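Local structure of phosphatidylglycerol lysyltransferase C-terminal domain-containing protein (Bacteroides thetaiotaomicron, 2HQY) at residues S32-L40 and N189-A197; E156-E167 and F201-H212. The protein is of unknown function but binds coenzyme A and is probably an acyl- or aminoacyl-transferase with a GNAT-like (acetyltransferase) fold. One frame throughout, in Å; residues are numbered along the deposited sequence.

How the contacts relate
Contact 1 is a buried helix-to-helix contact about 11 Å from the centre of the chain to its own centre; contact 2, about 18 Å out, is partly buried, with a few exposed residues such as Glu-156 and Glu-202. Their centres lie about 17 Å apart, yet they touch: Leu-204 and Leu-206 of contact 2 pack on Ser-32 of contact 1, and Leu-204 also meets Cys-35 and Ala-197. Helix 185-199, half of contact 1, runs almost directly into helix 201-204 of contact 2. Contact 1 joins its segments by aromatic faces and methyl groups, its charged ends being paired elsewhere; contact 2 relies on a backbone ladder and a buttressing histidine-carboxylate bond. Both reach the second subunit.

Contact 1: S32-L40 and N189-A197; sequences SNLCSWRFL and NERRALIYA. With COA (coenzyme A), chain C.
Trp-37 and Phe-39 of segment 32-40 clasp one side of helix 185-199, each receiving an aliphatic group on a ring face. The CB of Ala-193 sits over the five-membered ring of Trp-37, 3.5 Å from its centroid and nearly along the normal, a CH-pi contact. Farther along the indole, CZ3 lies 3.8 Å from CB of Asn-189, whose amide plane stands 81° from the ring, and Trp-37 CH2 comes 3.8 Å from Glu-190 CA. Phe-39 takes CB of Arg-192 over the centre of one face, 3.5 Å from the centroid, while its own neighbour Leu-40 lies against the opposite face. With CG between the backbone N and the carbonyl carbon (chi1 80°), the phenyl is directed at Asn-189 and Arg-192; its CZ comes 3.2 Å from Asn-189 O. The Arg-192 chain bends back at chi2 and chi3, bringing one face of its guanidinium over the CG/CD1 side of the same ring, planes 43° apart. Tyr-196 extends along the other end of the contact, its CE2 3.7 Å from Cys-35 CB and Cys-35 O over one face. Between these aromatics the backbones come close, Ala-193 CA making a CH···O contact of 3.3 Å with Ser-36 O. Replacing the indole of Trp-37 by an alanine is likely to uncover the Ala-193 methyl and open a gap beside Asn-189 and Glu-190. The polar ends look elsewhere: Arg-192 bonds Phe-39 O and Asp-42, both of the second subunit, Tyr-196 OH bonds Asp-6 of that subunit, and Glu-190, paired with Lys-237, brings OE1 3.4 Å from C2A of coenzyme A. Apolar packing thus joins the segments, while polar ends reach the second subunit and the coenzyme A pocket.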
loop_
_atom_site.group_PDB
_atom_site.type_symbol
_atom_site.label_atom_id
_atom_site.label_comp_id
_atom_site.label_asym_id
_atom_site.label_seq_id
_atom_site.Cartn_x
_atom_site.Cartn_y
_atom_site.Cartn_z
ATOM N N SER A 32 -8.609 9.842 6.410
ATOM C CA SER A 32 -9.010 8.539 5.933
ATOM C C SER A 32 -8.602 8.335 4.467
ATOM O O SER A 32 -8.098 7.254 4.105
ATOM C CB SER A 32 -10.541 8.332 6.033
ATOM O OG SER A 32 -10.844 6.998 5.637
ATOM N N ASN A 33 -8.837 9.342 3.633
ATOM C CA ASN A 33 -8.478 9.212 2.203
ATOM C C ASN A 33 -6.959 9.073 2.036
ATOM O O ASN A 33 -6.488 8.237 1.257
ATOM C CB ASN A 33 -9.007 10.394 1.408
ATOM C CG ASN A 33 -10.466 10.240 1.043
ATOM O OD1 ASN A 33 -11.045 9.127 1.114
ATOM N ND2 ASN A 33 -11.062 11.345 0.585
ATOM N N LEU A 34 -6.198 9.828 2.821
ATOM C CA LEU A 34 -4.736 9.757 2.756
ATOM C C LEU A 34 -4.232 8.348 3.103
ATOM O O LEU A 34 -3.389 7.802 2.385
ATOM C CB LEU A 34 -4.100 10.796 3.693
ATOM C CG LEU A 34 -4.235 12.238 3.179
ATOM C CD1 LEU A 34 -4.045 13.224 4.328
ATOM C CD2 LEU A 34 -3.237 12.540 2.058
ATOM N N CYS A 35 -4.747 7.755 4.191
ATOM C CA CYS A 35 -4.282 6.427 4.588
ATOM C C CYS A 35 -4.826 5.328 3.674
ATOM O O CYS A 35 -4.091 4.369 3.337
ATOM C CB CYS A 35 -4.742 6.124 6.012
ATOM S SG CYS A 35 -3.884 7.093 7.260
ATOM N N SER A 36 -6.110 5.464 3.315
ATOM C CA SER A 36 -6.848 4.413 2.594
ATOM C C SER A 36 -6.358 4.263 1.158
ATOM O O SER A 36 -6.463 3.181 0.581
ATOM C CB SER A 36 -8.372 4.665 2.591
ATOM O OG SER A 36 -8.933 4.646 3.899
ATOM N N TRP A 37 -5.835 5.355 0.584
ATOM C CA TRP A 37 -5.279 5.318 -0.782
ATOM C C TRP A 37 -3.758 5.147 -0.854
ATOM O O TRP A 37 -3.165 5.151 -1.951
ATOM C CB TRP A 37 -5.758 6.539 -1.611
ATOM C CG TRP A 37 -7.237 6.401 -1.988
ATOM C CD1 TRP A 37 -8.314 6.794 -1.247
ATOM C CD2 TRP A 37 -7.762 5.771 -3.163
ATOM N NE1 TRP A 37 -9.491 6.468 -1.907
ATOM C CE2 TRP A 37 -9.178 5.841 -3.084
ATOM C CE3 TRP A 37 -7.174 5.185 -4.292
ATOM C CZ2 TRP A 37 -10.015 5.325 -4.085
ATOM C CZ3 TRP A 37 -8.010 4.680 -5.301
ATOM C CH2 TRP A 37 -9.422 4.755 -5.180
ATOM N N ARG A 38 -3.117 4.991 0.312
ATOM C CA ARG A 38 -1.662 4.807 0.354
ATOM C C ARG A 38 -1.212 3.583 -0.484
ATOM O O ARG A 38 -0.112 3.561 -1.045
ATOM C CB ARG A 38 -1.212 4.651 1.808
ATOM C CG ARG A 38 0.334 4.586 2.017
ATOM C CD ARG A 38 0.651 4.130 3.448
ATOM N NE ARG A 38 0.085 2.801 3.665
ATOM C CZ ARG A 38 -0.314 2.311 4.829
ATOM N NH1 ARG A 38 -0.173 3.024 5.949
ATOM N NH2 ARG A 38 -0.830 1.072 4.859
ATOM N N PHE A 39 -2.068 2.562 -0.546
ATOM C CA PHE A 39 -1.739 1.319 -1.260
ATOM C C PHE A 39 -1.484 1.652 -2.744
ATOM O O PHE A 39 -0.770 0.939 -3.408
ATOM C CB PHE A 39 -2.880 0.301 -1.163
ATOM C CG PHE A 39 -3.985 0.570 -2.134
ATOM C CD1 PHE A 39 -3.975 -0.009 -3.416
ATOM C CD2 PHE A 39 -5.001 1.491 -1.815
ATOM C CE1 PHE A 39 -5.004 0.306 -4.372
ATOM C CE2 PHE A 39 -6.011 1.840 -2.771
ATOM C CZ PHE A 39 -6.010 1.231 -4.049
ATOM N N LEU A 40 -2.091 2.731 -3.247
ATOM C CA LEU A 40 -1.964 3.034 -4.677
ATOM C C LEU A 40 -0.780 3.982 -4.946
ATOM O O LEU A 40 -0.140 3.930 -6.022
ATOM C CB LEU A 40 -3.266 3.644 -5.196
ATOM C CG LEU A 40 -3.375 3.853 -6.725
ATOM C CD1 LEU A 40 -3.130 2.516 -7.461
ATOM C CD2 LEU A 40 -4.757 4.410 -7.074
ATOM N N ASN A 189 -9.529 -0.508 -7.412
ATOM C CA ASN A 189 -8.759 0.363 -6.534
ATOM C C ASN A 189 -9.646 0.931 -5.425
ATOM O O ASN A 189 -9.238 0.999 -4.265
ATOM C CB ASN A 189 -8.112 1.495 -7.355
ATOM C CG ASN A 189 -6.894 1.006 -8.144
ATOM O OD1 ASN A 189 -6.328 -0.031 -7.825
ATOM N ND2 ASN A 189 -6.471 1.775 -9.140
ATOM N N GLU A 190 -10.871 1.333 -5.769
ATOM C CA GLU A 190 -11.770 1.851 -4.735
ATOM C C GLU A 190 -11.995 0.793 -3.665
ATOM O O GLU A 190 -12.002 1.138 -2.480
ATOM C CB GLU A 190 -13.150 2.230 -5.305
ATOM C CG GLU A 190 -13.945 2.958 -4.263
ATOM C CD GLU A 190 -15.465 2.926 -4.470
ATOM O OE1 GLU A 190 -15.993 1.991 -5.118
ATOM O OE2 GLU A 190 -16.131 3.855 -3.924
ATOM N N ARG A 191 -12.201 -0.454 -4.093
ATOM C CA ARG A 191 -12.407 -1.563 -3.146
ATOM C C ARG A 191 -11.250 -1.653 -2.141
ATOM O O ARG A 191 -11.494 -1.846 -0.953
ATOM C CB ARG A 191 -12.550 -2.906 -3.850
ATOM C CG ARG A 191 -12.653 -4.063 -2.834
ATOM C CD ARG A 191 -13.110 -5.373 -3.496
ATOM N NE ARG A 191 -12.219 -5.713 -4.611
ATOM C CZ ARG A 191 -12.461 -6.684 -5.497
ATOM N NH1 ARG A 191 -13.556 -7.442 -5.385
ATOM N NH2 ARG A 191 -11.601 -6.888 -6.492
ATOM N N ARG A 192 -10.007 -1.556 -2.619
ATOM C CA ARG A 192 -8.837 -1.602 -1.695
ATOM C C ARG A 192 -8.909 -0.487 -0.638
ATOM O O ARG A 192 -8.649 -0.720 0.557
ATOM C CB ARG A 192 -7.525 -1.501 -2.487
ATOM C CG ARG A 192 -7.224 -2.753 -3.340
ATOM C CD ARG A 192 -7.012 -4.027 -2.460
ATOM N NE ARG A 192 -6.148 -3.745 -1.312
ATOM C CZ ARG A 192 -4.821 -3.596 -1.338
ATOM N NH1 ARG A 192 -4.114 -3.742 -2.481
ATOM N NH2 ARG A 192 -4.195 -3.317 -0.190
ATOM N N ALA A 193 -9.262 0.719 -1.074
ATOM C CA ALA A 193 -9.353 1.860 -0.148
ATOM C C ALA A 193 -10.527 1.702 0.819
ATOM O O ALA A 193 -10.393 1.959 2.020
ATOM C CB ALA A 193 -9.463 3.158 -0.925
ATOM N N LEU A 194 -11.652 1.221 0.303
ATOM C CA LEU A 194 -12.858 1.079 1.126
ATOM C C LEU A 194 -12.640 0.034 2.224
ATOM O O LEU A 194 -12.998 0.239 3.379
ATOM C CB LEU A 194 -14.016 0.685 0.191
ATOM C CG LEU A 194 -15.438 0.622 0.702
ATOM C CD1 LEU A 194 -16.393 0.742 -0.536
ATOM C CD2 LEU A 194 -15.613 -0.727 1.420
ATOM N N ILE A 195 -12.046 -1.078 1.845
ATOM C CA ILE A 195 -11.812 -2.163 2.784
ATOM C C ILE A 195 -10.797 -1.740 3.871
ATOM O O ILE A 195 -10.990 -2.035 5.060
ATOM C CB ILE A 195 -11.399 -3.443 2.041
ATOM C CG1 ILE A 195 -12.633 -4.033 1.284
ATOM C CG2 ILE A 195 -10.698 -4.415 3.031
ATOM C CD1 ILE A 195 -12.281 -5.203 0.371
ATOM N N TYR A 196 -9.731 -1.046 3.482
ATOM C CA TYR A 196 -8.787 -0.520 4.494
ATOM C C TYR A 196 -9.535 0.385 5.478
ATOM O O TYR A 196 -9.352 0.286 6.690
ATOM C CB TYR A 196 -7.651 0.251 3.814
ATOM C CG TYR A 196 -6.687 0.897 4.785
ATOM C CD1 TYR A 196 -5.464 0.299 5.097
ATOM C CD2 TYR A 196 -7.007 2.114 5.383
ATOM C CE1 TYR A 196 -4.580 0.920 5.979
ATOM C CE2 TYR A 196 -6.142 2.745 6.275
ATOM C CZ TYR A 196 -4.934 2.164 6.551
ATOM O OH TYR A 196 -4.082 2.782 7.453
ATOM N N ALA A 197 -10.364 1.283 4.952
ATOM C CA ALA A 197 -11.142 2.192 5.812
ATOM C C ALA A 197 -12.047 1.467 6.785
ATOM O O ALA A 197 -12.112 1.823 7.983
ATOM C CB ALA A 197 -11.975 3.142 4.959
HETATM N N1A COA C . -15.736 4.669 -7.949
HETATM C C2A COA C . -16.879 4.395 -7.291
HETATM N N3A COA C . -17.995 4.048 -7.950
HETATM C C4A COA C . -17.991 3.962 -9.311
HETATM C C5A COA C . -16.825 4.237 -10.017
HETATM C C6A COA C . -15.673 4.595 -9.302
HETATM N N6A COA C . -14.495 4.874 -9.917
HETATM N N7A COA C . -17.124 4.070 -11.332
HETATM C C8A COA C . -18.425 3.698 -11.434
HETATM N N9A COA C . -18.953 3.659 -10.202
HETATM C C1B COA C . -20.333 3.237 -9.826
HETATM C C2B COA C . -21.547 4.103 -10.140
HETATM O O2B COA C . -21.816 5.008 -9.071
HETATM C C3B COA C . -22.629 3.035 -10.187
HETATM O O3B COA C . -23.068 2.685 -8.870
HETATM P P3B COA C . -24.534 2.059 -8.621
HETATM O O7A COA C . -25.438 3.284 -8.737
HETATM O O8A COA C . -24.451 1.396 -7.252
HETATM O O9A COA C . -24.784 1.064 -9.733
HETATM C C4B COA C . -21.957 1.804 -10.772
HETATM O O4B COA C . -20.568 1.962 -10.464
HETATM C C5B COA C . -22.183 1.674 -12.283
HETATM O O5B COA C . -22.501 2.968 -12.820
HETATM P P1A COA C . -21.972 3.578 -14.229
HETATM O O1A COA C . -22.104 5.084 -14.148
HETATM O O2A COA C . -20.629 2.975 -14.620
HETATM O O3A COA C . -23.132 3.041 -15.221
HETATM O O4A COA C . -24.519 1.241 -16.336
HETATM O O5A COA C . -22.163 0.659 -15.348
#

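Contact 2: E156-E167 and F201-H212; sequences EYTPITPDRIQE and FEALGLTGGILH
An antiparallel strand pair, 156-159 with 207-212, forms the body of this contact, and the turn into helix 165-179 folds back against it. Thr-158 and Ile-210 are a hydrogen-bonded pair: Thr-158 N gives a bond of 2.8 Å to Ile-210 O, and Ile-210 N returns one to Thr-158 O. Glu-156 and His-212 pair likewise. Beyond the strand end, Ile-160 N still reaches Gly-208 O. Glu-156 O is gripped twice, by the backbone N and the side chain of His-212. The second of these bonds, His-212 ND1 to Glu-156 O, measures 3.2 Å and lies in the plane of the imidazole. At the far edge of that ring NE2 donates to Glu-167 OE2 over 2.8 Å, meeting it on the syn side with an angle at the hydrogen of 163°. The two ring bonds fix its rotation and tie the strands to the first turn of the helix. Glu-167 reaches it with CG between backbone N and carbonyl carbon (chi1 59°) and an extended chain. Beside this bond Ile-210 CD1 lies 3.6 Å from Arg-164 CB. Ile-160 CG2 rests over one face of Phe-201, Leu-206 over the other. Gly-209 leaves room for Tyr-157, whose OH comes 3.3 Å from its CA and shares water 1 with Gly-208 O; a side chain there would collide with the hydroxyl. Gly-205, at positive phi, ends the weakly bonded helical turn about 201-204 in a Schellman motif. Strands 207-213, 216-227 and 230-238 run on as an antiparallel meander, which with its flanking helices is consistent with an acetyltransferase-like fold.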
loop_
_atom_site.group_PDB
_atom_site.type_symbol
_atom_site.label_atom_id
_atom_site.label_comp_id
_atom_site.label_asym_id
_atom_site.label_seq_id
_atom_site.Cartn_x
_atom_site.Cartn_y
_atom_site.Cartn_z
ATOM N N GLU A 156 -34.735 0.812 8.539
ATOM C CA GLU A 156 -33.957 1.125 9.727
ATOM C C GLU A 156 -32.603 1.677 9.316
ATOM O O GLU A 156 -31.853 1.006 8.587
ATOM C CB GLU A 156 -33.762 -0.112 10.619
ATOM C CG GLU A 156 -35.066 -0.630 11.315
ATOM C CD GLU A 156 -34.867 -1.932 12.107
ATOM O OE1 GLU A 156 -33.783 -2.534 12.067
ATOM O OE2 GLU A 156 -35.804 -2.373 12.774
ATOM N N TYR A 157 -32.317 2.899 9.745
ATOM C CA TYR A 157 -30.987 3.476 9.604
ATOM C C TYR A 157 -30.217 3.298 10.914
ATOM O O TYR A 157 -30.738 3.583 12.016
ATOM C CB TYR A 157 -31.090 4.959 9.277
ATOM C CG TYR A 157 -29.761 5.683 9.264
ATOM C CD1 TYR A 157 -28.984 5.744 8.095
ATOM C CD2 TYR A 157 -29.276 6.327 10.402
ATOM C CE1 TYR A 157 -27.762 6.405 8.073
ATOM C CE2 TYR A 157 -28.035 6.982 10.386
ATOM C CZ TYR A 157 -27.285 7.007 9.218
ATOM O OH TYR A 157 -26.080 7.681 9.217
ATOM N N THR A 158 -28.987 2.826 10.803
ATOM C CA THR A 158 -28.111 2.660 11.952
ATOM C C THR A 158 -26.744 3.284 11.675
ATOM O O THR A 158 -26.272 3.236 10.514
ATOM C CB THR A 158 -27.886 1.166 12.292
ATOM O OG1 THR A 158 -27.577 0.442 11.092
ATOM C CG2 THR A 158 -29.111 0.548 12.979
ATOM N N PRO A 159 -26.084 3.831 12.726
ATOM C CA PRO A 159 -24.698 4.237 12.574
ATOM C C PRO A 159 -23.826 3.003 12.330
ATOM O O PRO A 159 -24.203 1.879 12.713
ATOM C CB PRO A 159 -24.349 4.863 13.935
ATOM C CG PRO A 159 -25.678 5.163 14.574
ATOM C CD PRO A 159 -26.591 4.107 14.095
ATOM N N ILE A 160 -22.695 3.197 11.681
ATOM C CA ILE A 160 -21.718 2.119 11.586
ATOM C C ILE A 160 -21.058 1.945 12.960
ATOM O O ILE A 160 -20.526 2.901 13.534
ATOM C CB ILE A 160 -20.645 2.344 10.484
ATOM C CG1 ILE A 160 -21.292 2.289 9.079
ATOM C CG2 ILE A 160 -19.563 1.266 10.590
ATOM C CD1 ILE A 160 -20.339 2.625 7.922
ATOM N N THR A 161 -21.181 0.737 13.510
ATOM C CA THR A 161 -20.550 0.378 14.776
ATOM C C THR A 161 -19.636 -0.800 14.466
ATOM O O THR A 161 -19.752 -1.424 13.371
ATOM C CB THR A 161 -21.593 -0.092 15.820
ATOM O OG1 THR A 161 -22.386 -1.117 15.220
ATOM C CG2 THR A 161 -22.481 1.067 16.256
ATOM N N PRO A 162 -18.726 -1.129 15.404
ATOM C CA PRO A 162 -17.833 -2.276 15.187
ATOM C C PRO A 162 -18.533 -3.558 14.795
ATOM O O PRO A 162 -18.058 -4.219 13.882
ATOM C CB PRO A 162 -17.087 -2.403 16.538
ATOM C CG PRO A 162 -16.968 -0.962 16.976
ATOM C CD PRO A 162 -18.375 -0.426 16.662
ATOM N N ASP A 163 -19.662 -3.890 15.425
ATOM C CA ASP A 163 -20.355 -5.137 15.092
ATOM C C ASP A 163 -21.032 -5.130 13.723
ATOM O O ASP A 163 -21.418 -6.189 13.215
ATOM C CB ASP A 163 -21.409 -5.495 16.147
ATOM C CG ASP A 163 -21.918 -6.935 15.994
ATOM O OD1 ASP A 163 -21.084 -7.883 15.777
ATOM O OD2 ASP A 163 -23.161 -7.128 16.067
ATOM N N ARG A 164 -21.166 -3.938 13.135
ATOM C CA ARG A 164 -21.821 -3.774 11.843
ATOM C C ARG A 164 -20.852 -3.562 10.674
ATOM O O ARG A 164 -21.298 -3.377 9.531
ATOM C CB ARG A 164 -22.851 -2.637 11.904
ATOM C CG ARG A 164 -24.005 -2.899 12.887
ATOM C CD ARG A 164 -25.075 -1.802 12.780
ATOM N NE ARG A 164 -26.112 -1.980 13.797
ATOM C CZ ARG A 164 -26.343 -1.127 14.798
ATOM N NH1 ARG A 164 -27.317 -1.396 15.656
ATOM N NH2 ARG A 164 -25.644 0.005 14.940
ATOM N N ILE A 165 -19.546 -3.621 10.944
ATOM C CA ILE A 165 -18.543 -3.492 9.883
ATOM C C ILE A 165 -18.689 -4.636 8.885
ATOM O O ILE A 165 -18.644 -4.418 7.651
ATOM C CB ILE A 165 -17.097 -3.462 10.457
ATOM C CG1 ILE A 165 -16.923 -2.321 11.484
ATOM C CG2 ILE A 165 -16.061 -3.374 9.322
ATOM C CD1 ILE A 165 -16.706 -0.910 10.885
ATOM N N GLN A 166 -18.885 -5.854 9.410
ATOM C CA GLN A 166 -18.996 -7.017 8.521
ATOM C C GLN A 166 -20.143 -6.895 7.486
ATOM O O GLN A 166 -19.986 -7.311 6.304
ATOM C CB GLN A 166 -19.067 -8.340 9.299
ATOM C CG GLN A 166 -18.945 -9.566 8.392
ATOM C CD GLN A 166 -17.611 -9.593 7.649
ATOM O OE1 GLN A 166 -16.563 -9.498 8.270
ATOM N NE2 GLN A 166 -17.655 -9.742 6.316
ATOM N N GLU A 167 -21.295 -6.364 7.892
ATOM C CA GLU A 167 -22.368 -6.283 6.886
ATOM C C GLU A 167 -22.033 -5.264 5.787
ATOM O O GLU A 167 -22.424 -5.440 4.618
ATOM C CB GLU A 167 -23.752 -6.063 7.499
ATOM C CG GLU A 167 -23.916 -4.841 8.317
ATOM C CD GLU A 167 -25.359 -4.681 8.795
ATOM O OE1 GLU A 167 -26.221 -5.513 8.461
ATOM O OE2 GLU A 167 -25.625 -3.727 9.521
ATOM N N PHE A 201 -11.628 1.483 10.850
ATOM C CA PHE A 201 -12.640 2.535 10.905
ATOM C C PHE A 201 -12.464 3.492 12.098
ATOM O O PHE A 201 -12.451 4.715 11.930
ATOM C CB PHE A 201 -14.022 1.860 11.000
ATOM C CG PHE A 201 -15.158 2.742 10.588
ATOM C CD1 PHE A 201 -15.449 2.937 9.224
ATOM C CD2 PHE A 201 -15.978 3.345 11.551
ATOM C CE1 PHE A 201 -16.561 3.713 8.802
ATOM C CE2 PHE A 201 -17.096 4.149 11.149
ATOM C CZ PHE A 201 -17.386 4.340 9.772
ATOM N N GLU A 202 -12.326 2.927 13.289
ATOM C CA GLU A 202 -12.229 3.745 14.494
ATOM C C GLU A 202 -10.912 4.487 14.583
ATOM O O GLU A 202 -10.886 5.676 14.946
ATOM C CB GLU A 202 -12.473 2.896 15.738
ATOM C CG GLU A 202 -13.946 2.545 15.807
ATOM C CD GLU A 202 -14.389 2.012 17.157
ATOM O OE1 GLU A 202 -13.604 1.285 17.825
ATOM O OE2 GLU A 202 -15.545 2.312 17.539
ATOM N N ALA A 203 -9.814 3.813 14.239
ATOM C CA ALA A 203 -8.496 4.454 14.282
ATOM C C ALA A 203 -8.440 5.679 13.364
ATOM O O ALA A 203 -7.794 6.662 13.690
ATOM C CB ALA A 203 -7.399 3.478 13.893
ATOM N N LEU A 204 -9.071 5.571 12.202
ATOM C CA LEU A 204 -9.081 6.672 11.221
ATOM C C LEU A 204 -9.919 7.878 11.658
ATOM O O LEU A 204 -9.651 8.999 11.206
ATOM C CB LEU A 204 -9.563 6.179 9.877
ATOM C CG LEU A 204 -8.619 5.223 9.163
ATOM C CD1 LEU A 204 -9.395 4.576 7.987
ATOM C CD2 LEU A 204 -7.335 5.982 8.662
ATOM N N GLY A 205 -10.916 7.653 12.519
ATOM C CA GLY A 205 -11.824 8.733 12.930
ATOM C C GLY A 205 -13.081 8.851 12.077
ATOM O O GLY A 205 -13.754 9.906 12.067
ATOM N N LEU A 206 -13.439 7.763 11.389
ATOM C CA LEU A 206 -14.580 7.810 10.474
ATOM C C LEU A 206 -15.902 7.675 11.218
ATOM O O LEU A 206 -15.942 7.085 12.332
ATOM C CB LEU A 206 -14.477 6.687 9.461
ATOM C CG LEU A 206 -13.398 6.791 8.386
ATOM C CD1 LEU A 206 -13.240 5.413 7.723
ATOM C CD2 LEU A 206 -13.862 7.816 7.365
ATOM N N THR A 207 -16.964 8.233 10.631
ATOM C CA THR A 207 -18.318 7.937 11.083
ATOM C C THR A 207 -19.101 7.480 9.886
ATOM O O THR A 207 -18.734 7.821 8.741
ATOM C CB THR A 207 -19.013 9.137 11.737
ATOM O OG1 THR A 207 -18.866 10.264 10.882
ATOM C CG2 THR A 207 -18.362 9.453 13.098
ATOM N N GLY A 208 -20.169 6.712 10.111
ATOM C CA GLY A 208 -20.912 6.238 8.953
ATOM C C GLY A 208 -22.309 5.841 9.284
ATOM O O GLY A 208 -22.720 5.882 10.448
ATOM N N GLY A 209 -23.023 5.391 8.264
ATOM C CA GLY A 209 -24.434 4.965 8.469
ATOM C C GLY A 209 -24.742 3.786 7.560
ATOM O O GLY A 209 -24.028 3.537 6.547
ATOM N N ILE A 210 -25.791 3.058 7.926
ATOM C CA ILE A 210 -26.241 1.863 7.228
ATOM C C ILE A 210 -27.771 1.917 7.138
ATOM O O ILE A 210 -28.441 2.322 8.087
ATOM C CB ILE A 210 -25.833 0.587 8.024
ATOM C CG1 ILE A 210 -24.310 0.450 8.086
ATOM C CG2 ILE A 210 -26.408 -0.645 7.373
ATOM C CD1 ILE A 210 -23.847 -0.572 9.184
ATOM N N LEU A 211 -28.295 1.552 5.976
ATOM C CA LEU A 211 -29.719 1.427 5.755
ATOM C C LEU A 211 -30.064 -0.066 5.648
ATOM O O LEU A 211 -29.387 -0.826 4.927
ATOM C CB LEU A 211 -30.060 2.177 4.457
ATOM C CG LEU A 211 -31.448 2.766 4.307
ATOM C CD1 LEU A 211 -31.704 3.797 5.426
ATOM C CD2 LEU A 211 -31.602 3.341 2.890
ATOM N N HIS A 212 -31.101 -0.483 6.382
ATOM C CA HIS A 212 -31.632 -1.830 6.287
ATOM C C HIS A 212 -33.095 -1.776 5.822
ATOM O O HIS A 212 -33.868 -0.896 6.254
ATOM C CB HIS A 212 -31.591 -2.501 7.640
ATOM C CG HIS A 212 -30.246 -2.487 8.286
ATOM N ND1 HIS A 212 -29.812 -1.452 9.098
ATOM C CD2 HIS A 212 -29.253 -3.404 8.268
ATOM C CE1 HIS A 212 -28.599 -1.742 9.541
ATOM N NE2 HIS A 212 -28.241 -2.922 9.056
HETATM O O HOH W 1 -24.558 7.681 11.485
HETATM O O HOH W 2 -20.252 5.636 12.801
HETATM O O HOH W 3 -17.643 3.299 15.221
#